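Local atomic coordinates of flagellar biosynthesis protein FlhA (Bacillus subtilis, PDB entry 3MIX), a protein that takes part in the export of flagellar proteins through the flagellar type III secretion system, this chain being its cytosolic domain. Residues 49-54 and 104-109; 74-79 and 86-91. All blocks are in the same frame, centred on the assembly; numbering follows the deposited sequence.

Interaction 1 (49-54 and 104-109); sequences IEFEFG and YRLKIK
Phe51 and Tyr104 meet on the apolar face of two antiparallel strands, 49-53 and 104-108. Their ring planes are near parallel, at 23°, but slid so far apart that they barely overlap, and the closest touch is Phe51 CZ on Tyr104 CB at 3.6 Å. CG of Phe51 stands anti to its backbone N (chi1 -179°), and CD1 of Leu106 lies at the ring edge, near its plane. The same methyl group packs against Ile49 CG2 at 3.9 Å, the two side chains running side by side. This face is tightly closed: Val174, Ile178 and Leu189 of helix 170-189 cover Phe51 and Ile49, and Tyr104 OH is hydrogen-bonded to His177 ND1.

The other face, carrying Glu50, Glu52, Arg105 and Lys107, is polar and more loosely joined. Glu52 and Arg105 extend alongside each other, yet their salt bridge, OE1 to NH1, is long at 3.5 Å, with carboxylate and guanidinium planes perpendicular. Each has a further ionic partner, Arg94 for Glu52 and Glu112 for Arg105. CD of Lys107 lies 4.0 Å above the centre of the Arg105 guanidinium; beyond it the chain bends, and NZ stays beyond salt-bridge distance, 4.4 Å from Glu52 OE2. Glu50 instead gives OE1 to His45 ND1.

Between the faces, the pairs Glu50-Lys107 and Glu52-Arg105 each exchange two backbone hydrogen bonds; Glu52 N to Arg105 O, 2.8 Å long, is nearly straight at 175°. Strand 49-53 also bonds to strand 92-95 through Arg92 and Arg94. The arrangement is that of the central antiparallel pair of a four-stranded mixed sheet, packed on a helix by one face and bearing a charge network on the other.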
loop_
_atom_site.group_PDB
_atom_site.type_symbol
_atom_site.label_atom_id
_atom_site.label_comp_id
_atom_site.label_asym_id
_atom_site.label_seq_id
_atom_site.Cartn_x
_atom_site.Cartn_y
_atom_site.Cartn_z
ATOM N N ILE A 49 -4.160 -10.512 9.394
ATOM C CA ILE A 49 -5.305 -10.444 8.494
ATOM C C ILE A 49 -6.408 -11.376 8.952
ATOM O O ILE A 49 -6.184 -12.576 9.124
ATOM C CB ILE A 49 -4.968 -10.858 7.012
ATOM C CG1 ILE A 49 -3.702 -10.171 6.471
ATOM C CG2 ILE A 49 -6.193 -10.610 6.093
ATOM C CD1 ILE A 49 -3.342 -10.591 5.007
ATOM N N GLU A 50 -7.603 -10.820 9.134
ATOM C CA GLU A 50 -8.730 -11.594 9.578
ATOM C C GLU A 50 -9.888 -11.374 8.635
ATOM O O GLU A 50 -10.251 -10.230 8.345
ATOM C CB GLU A 50 -9.190 -11.162 10.986
ATOM C CG GLU A 50 -8.153 -11.250 12.066
ATOM C CD GLU A 50 -8.652 -10.606 13.355
ATOM O OE1 GLU A 50 -9.458 -11.248 14.044
ATOM O OE2 GLU A 50 -8.254 -9.455 13.664
ATOM N N PHE A 51 -10.482 -12.474 8.196
ATOM C CA PHE A 51 -11.694 -12.450 7.411
ATOM C C PHE A 51 -12.788 -13.127 8.229
ATOM O O PHE A 51 -12.677 -14.308 8.578
ATOM C CB PHE A 51 -11.486 -13.170 6.079
ATOM C CG PHE A 51 -12.697 -13.175 5.193
ATOM C CD1 PHE A 51 -12.979 -12.089 4.368
ATOM C CD2 PHE A 51 -13.553 -14.260 5.178
ATOM C CE1 PHE A 51 -14.091 -12.089 3.552
ATOM C CE2 PHE A 51 -14.681 -14.261 4.355
ATOM C CZ PHE A 51 -14.943 -13.182 3.546
ATOM N N GLU A 52 -13.819 -12.342 8.538
ATOM C CA GLU A 52 -14.938 -12.739 9.362
ATOM C C GLU A 52 -16.241 -12.691 8.585
ATOM O O GLU A 52 -16.480 -11.764 7.805
ATOM C CB GLU A 52 -15.051 -11.809 10.564
ATOM C CG GLU A 52 -13.864 -11.892 11.507
ATOM C CD GLU A 52 -14.055 -11.067 12.768
ATOM O OE1 GLU A 52 -15.122 -10.431 12.932
ATOM O OE2 GLU A 52 -13.118 -11.049 13.604
ATOM N N PHE A 53 -17.092 -13.683 8.827
ATOM C CA PHE A 53 -18.346 -13.842 8.089
ATOM C C PHE A 53 -19.502 -14.330 8.974
ATOM O O PHE A 53 -19.289 -15.001 9.984
ATOM C CB PHE A 53 -18.145 -14.811 6.922
ATOM C CG PHE A 53 -17.535 -16.125 7.330
ATOM C CD1 PHE A 53 -16.149 -16.242 7.513
ATOM C CD2 PHE A 53 -18.335 -17.240 7.540
ATOM C CE1 PHE A 53 -15.585 -17.452 7.898
ATOM C CE2 PHE A 53 -17.784 -18.454 7.929
ATOM C CZ PHE A 53 -16.400 -18.563 8.104
ATOM N N GLY A 54 -20.726 -13.986 8.580
ATOM C CA GLY A 54 -21.927 -14.518 9.218
ATOM C C GLY A 54 -22.174 -15.941 8.742
ATOM O O GLY A 54 -21.473 -16.437 7.846
ATOM N N TYR A 104 -19.815 -10.247 5.418
ATOM C CA TYR A 104 -18.408 -10.499 5.671
ATOM C C TYR A 104 -17.696 -9.225 6.089
ATOM O O TYR A 104 -18.146 -8.116 5.786
ATOM C CB TYR A 104 -17.710 -11.150 4.471
ATOM C CG TYR A 104 -17.548 -10.244 3.273
ATOM C CD1 TYR A 104 -16.464 -9.364 3.182
ATOM C CD2 TYR A 104 -18.465 -10.276 2.221
ATOM C CE1 TYR A 104 -16.306 -8.530 2.082
ATOM C CE2 TYR A 104 -18.318 -9.449 1.115
ATOM C CZ TYR A 104 -17.229 -8.578 1.052
ATOM O OH TYR A 104 -17.066 -7.753 -0.032
ATOM N N ARG A 105 -16.569 -9.410 6.762
ATOM C CA ARG A 105 -15.763 -8.324 7.289
ATOM C C ARG A 105 -14.267 -8.661 7.156
ATOM O O ARG A 105 -13.864 -9.802 7.382
ATOM C CB ARG A 105 -16.130 -8.138 8.751
ATOM C CG ARG A 105 -15.736 -6.830 9.358
ATOM C CD ARG A 105 -16.191 -6.799 10.808
ATOM N NE ARG A 105 -15.383 -5.885 11.613
ATOM C CZ ARG A 105 -15.162 -6.028 12.920
ATOM N NH1 ARG A 105 -15.667 -7.072 13.578
ATOM N NH2 ARG A 105 -14.415 -5.135 13.569
ATOM N N LEU A 106 -13.454 -7.679 6.769
ATOM C CA LEU A 106 -11.998 -7.856 6.676
ATOM C C LEU A 106 -11.258 -6.922 7.618
ATOM O O LEU A 106 -11.517 -5.719 7.653
ATOM C CB LEU A 106 -11.487 -7.649 5.243
ATOM C CG LEU A 106 -10.000 -7.999 5.018
ATOM C CD1 LEU A 106 -9.764 -9.525 4.960
ATOM C CD2 LEU A 106 -9.467 -7.337 3.775
ATOM N N LYS A 107 -10.335 -7.486 8.380
ATOM C CA LYS A 107 -9.510 -6.706 9.291
ATOM C C LYS A 107 -8.054 -6.877 8.927
ATOM O O LYS A 107 -7.633 -7.954 8.520
ATOM C CB LYS A 107 -9.747 -7.122 10.746
ATOM C CG LYS A 107 -11.226 -7.117 11.148
ATOM C CD LYS A 107 -11.485 -7.739 12.535
ATOM C CE LYS A 107 -11.054 -6.798 13.669
ATOM N NZ LYS A 107 -11.836 -7.016 14.932
ATOM N N ILE A 108 -7.295 -5.798 9.052
ATOM C CA ILE A 108 -5.862 -5.839 8.836
ATOM C C ILE A 108 -5.160 -5.234 10.039
ATOM O O ILE A 108 -5.374 -4.077 10.378
ATOM C CB ILE A 108 -5.456 -5.143 7.496
ATOM C CG1 ILE A 108 -5.828 -6.052 6.303
ATOM C CG2 ILE A 108 -3.948 -4.781 7.495
ATOM C CD1 ILE A 108 -5.726 -5.393 4.956
ATOM N N LYS A 109 -4.350 -6.037 10.708
ATOM C CA LYS A 109 -3.550 -5.552 11.824
ATOM C C LYS A 109 -4.482 -5.004 12.919
ATOM O O LYS A 109 -4.183 -3.996 13.559
ATOM C CB LYS A 109 -2.576 -4.477 11.320
ATOM C CG LYS A 109 -1.106 -4.721 11.621
ATOM C CD LYS A 109 -0.516 -5.904 10.854
ATOM C CE LYS A 109 0.948 -6.136 11.289
ATOM N NZ LYS A 109 1.700 -7.195 10.486
#

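Interaction 2 (74-79 and 86-91); sequences VMIRRQ and LVIPVV
Arg77 reaches from helix 69-84 to the backbone of the loop that follows it, and its guanidinium grips two successive carbonyls. The chain leaves the helix with CG anti to the backbone N (chi1 173°) and runs on extended to CD before bending at the next bond. NE donates to Ile88 O over 2.8 Å in a nearly straight bond of 168°; the oxygen lies close to the guanidinium plane, whereas NE is tilted well out of the plane of the carbonyl. NH2 makes a second, weak bond to Pro89 O, also 2.8 Å, and reaches Val91 N through a water that accepts from both.

The aliphatic part of Arg77 is packed too. Ile88 holds its CG1 in the crowded position between backbone N and carbonyl carbon (chi1 66°), where it meets Arg77 CB at 3.8 Å, and its CD1 lies over one guanidinium face. Val87 CG1 touches Arg77 CD at 4.1 Å. Deeper in, Ile88 CD1 approaches Ile76 CG2, and both isoleucines press on helix 170-189, at Ile182 and Ile178 respectively. A second water bridges the backbones, donating to Arg77 O and Leu86 O and accepting from Ile88 N.

An alanine in place of Arg77 would probably leave Ile88 O and Pro89 O without these donors and open a gap beside Val87, loosening the loop from the helix. The chemistry implies that the polar hold on this irregular segment comes from one side chain and two waters serving backbone groups, in place of a regular pattern of main-chain bonds.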
loop_
_atom_site.group_PDB
_atom_site.type_symbol
_atom_site.label_atom_id
_atom_site.label_comp_id
_atom_site.label_asym_id
_atom_site.label_seq_id
_atom_site.Cartn_x
_atom_site.Cartn_y
_atom_site.Cartn_z
ATOM N N VAL A 74 -5.073 -18.294 -1.582
ATOM C CA VAL A 74 -3.827 -18.763 -2.182
ATOM C C VAL A 74 -3.500 -18.016 -3.487
ATOM O O VAL A 74 -2.380 -17.540 -3.688
ATOM C CB VAL A 74 -3.869 -20.299 -2.387
ATOM C CG1 VAL A 74 -2.762 -20.771 -3.327
ATOM C CG2 VAL A 74 -3.780 -21.013 -1.018
ATOM N N MET A 75 -4.498 -17.899 -4.351
ATOM C CA MET A 75 -4.403 -17.112 -5.577
ATOM C C MET A 75 -3.998 -15.671 -5.315
ATOM O O MET A 75 -3.117 -15.132 -5.983
ATOM C CB MET A 75 -5.760 -17.096 -6.268
ATOM C CG MET A 75 -5.890 -18.019 -7.428
ATOM S SD MET A 75 -4.763 -19.432 -7.436
ATOM C CE MET A 75 -3.990 -19.131 -9.021
ATOM N N ILE A 76 -4.690 -15.037 -4.374
ATOM C CA ILE A 76 -4.387 -13.664 -4.006
ATOM C C ILE A 76 -2.924 -13.534 -3.573
ATOM O O ILE A 76 -2.211 -12.647 -4.047
ATOM C CB ILE A 76 -5.372 -13.159 -2.923
ATOM C CG1 ILE A 76 -6.804 -13.136 -3.516
ATOM C CG2 ILE A 76 -4.923 -11.799 -2.378
ATOM C CD1 ILE A 76 -7.881 -12.855 -2.492
ATOM N N ARG A 77 -2.477 -14.440 -2.706
ATOM C CA ARG A 77 -1.114 -14.405 -2.180
ATOM C C ARG A 77 -0.096 -14.521 -3.323
ATOM O O ARG A 77 0.933 -13.830 -3.325
ATOM C CB ARG A 77 -0.909 -15.504 -1.135
ATOM C CG ARG A 77 0.536 -15.650 -0.637
ATOM C CD ARG A 77 0.728 -16.721 0.419
ATOM N NE ARG A 77 0.055 -16.356 1.662
ATOM C CZ ARG A 77 -1.114 -16.882 2.055
ATOM N NH1 ARG A 77 -1.693 -17.821 1.318
ATOM N NH2 ARG A 77 -1.696 -16.488 3.185
ATOM N N ARG A 78 -0.405 -15.369 -4.312
ATOM C CA ARG A 78 0.462 -15.517 -5.485
ATOM C C ARG A 78 0.458 -14.272 -6.362
ATOM O O ARG A 78 1.517 -13.768 -6.713
ATOM C CB ARG A 78 0.150 -16.812 -6.252
ATOM C CG ARG A 78 0.033 -17.989 -5.265
ATOM C CD ARG A 78 0.422 -19.368 -5.788
ATOM N NE ARG A 78 -0.485 -19.880 -6.798
ATOM C CZ ARG A 78 -1.014 -21.103 -6.796
ATOM N NH1 ARG A 78 -0.758 -21.978 -5.822
ATOM N NH2 ARG A 78 -1.808 -21.460 -7.789
ATOM N N GLN A 79 -0.716 -13.754 -6.689
ATOM C CA GLN A 79 -0.809 -12.530 -7.489
ATOM C C GLN A 79 -0.047 -11.353 -6.886
ATOM O O GLN A 79 0.720 -10.672 -7.567
ATOM C CB GLN A 79 -2.274 -12.123 -7.685
ATOM C CG GLN A 79 -2.466 -10.834 -8.512
ATOM C CD GLN A 79 -3.814 -10.126 -8.254
ATOM O OE1 GLN A 79 -3.897 -8.881 -8.274
ATOM N NE2 GLN A 79 -4.869 -10.914 -8.003
ATOM N N LEU A 86 5.328 -8.397 -2.087
ATOM C CA LEU A 86 4.865 -8.724 -0.731
ATOM C C LEU A 86 4.124 -10.076 -0.733
ATOM O O LEU A 86 3.199 -10.292 -1.514
ATOM C CB LEU A 86 3.908 -7.636 -0.216
ATOM C CG LEU A 86 3.215 -7.878 1.139
ATOM C CD1 LEU A 86 4.166 -7.796 2.336
ATOM C CD2 LEU A 86 2.007 -6.982 1.362
ATOM N N VAL A 87 4.573 -10.968 0.136
ATOM C CA VAL A 87 3.946 -12.212 0.397
ATOM C C VAL A 87 3.099 -12.046 1.659
ATOM O O VAL A 87 3.633 -11.979 2.769
ATOM C CB VAL A 87 4.961 -13.314 0.706
ATOM C CG1 VAL A 87 4.211 -14.610 0.910
ATOM C CG2 VAL A 87 5.966 -13.475 -0.419
ATOM N N ILE A 88 1.783 -12.033 1.474
ATOM C CA ILE A 88 0.878 -11.859 2.586
ATOM C C ILE A 88 0.931 -13.063 3.507
ATOM O O ILE A 88 1.127 -14.214 3.056
ATOM C CB ILE A 88 -0.575 -11.546 2.140
ATOM C CG1 ILE A 88 -1.188 -12.737 1.401
ATOM C CG2 ILE A 88 -0.603 -10.248 1.301
ATOM C CD1 ILE A 88 -2.716 -12.653 1.257
ATOM N N PRO A 89 0.790 -12.801 4.803
ATOM C CA PRO A 89 0.771 -13.874 5.793
ATOM C C PRO A 89 -0.543 -14.649 5.732
ATOM O O PRO A 89 -1.466 -14.319 4.964
ATOM C CB PRO A 89 0.904 -13.125 7.127
ATOM C CG PRO A 89 0.236 -11.743 6.832
ATOM C CD PRO A 89 0.616 -11.455 5.395
ATOM N N VAL A 90 -0.574 -15.715 6.521
ATOM C CA VAL A 90 -1.741 -16.529 6.780
ATOM C C VAL A 90 -2.953 -15.640 7.077
ATOM O O VAL A 90 -2.857 -14.701 7.881
ATOM C CB VAL A 90 -1.423 -17.468 7.979
ATOM C CG1 VAL A 90 -2.665 -18.198 8.504
ATOM C CG2 VAL A 90 -0.407 -18.482 7.549
ATOM N N VAL A 91 -4.083 -15.941 6.432
ATOM C CA VAL A 91 -5.344 -15.267 6.745
ATOM C C VAL A 91 -6.133 -16.053 7.785
ATOM O O VAL A 91 -6.303 -17.269 7.671
ATOM C CB VAL A 91 -6.239 -14.989 5.506
ATOM C CG1 VAL A 91 -7.486 -14.254 5.948
ATOM C CG2 VAL A 91 -5.472 -14.137 4.457
HETATM O O HOH W 1 1.111 -11.868 -1.348
HETATM O O HOH W 2 -4.083 -18.143 4.101
#

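In the fold
Interaction 2 is nested in the chain between the two strands of interaction 1, and the loop 86-91 leads into strand 92-95, which pairs with strand 49-53. The contacts meet directly: Ile49 packs on Ile88, Pro89 and Val91, and Phe51 on Val91. Both also rest on helix 170-189, where Ile178 touches Phe51 as well as Ile76. Interaction 1 is wholly buried and joins neighbouring strands by regular backbone pairing, with apolar and ionic side chains on separate faces. Interaction 2 is only partly buried; it fastens a loop to helix 69-84 by side-chain-to-backbone bonds and water, with no charge pair between its segments.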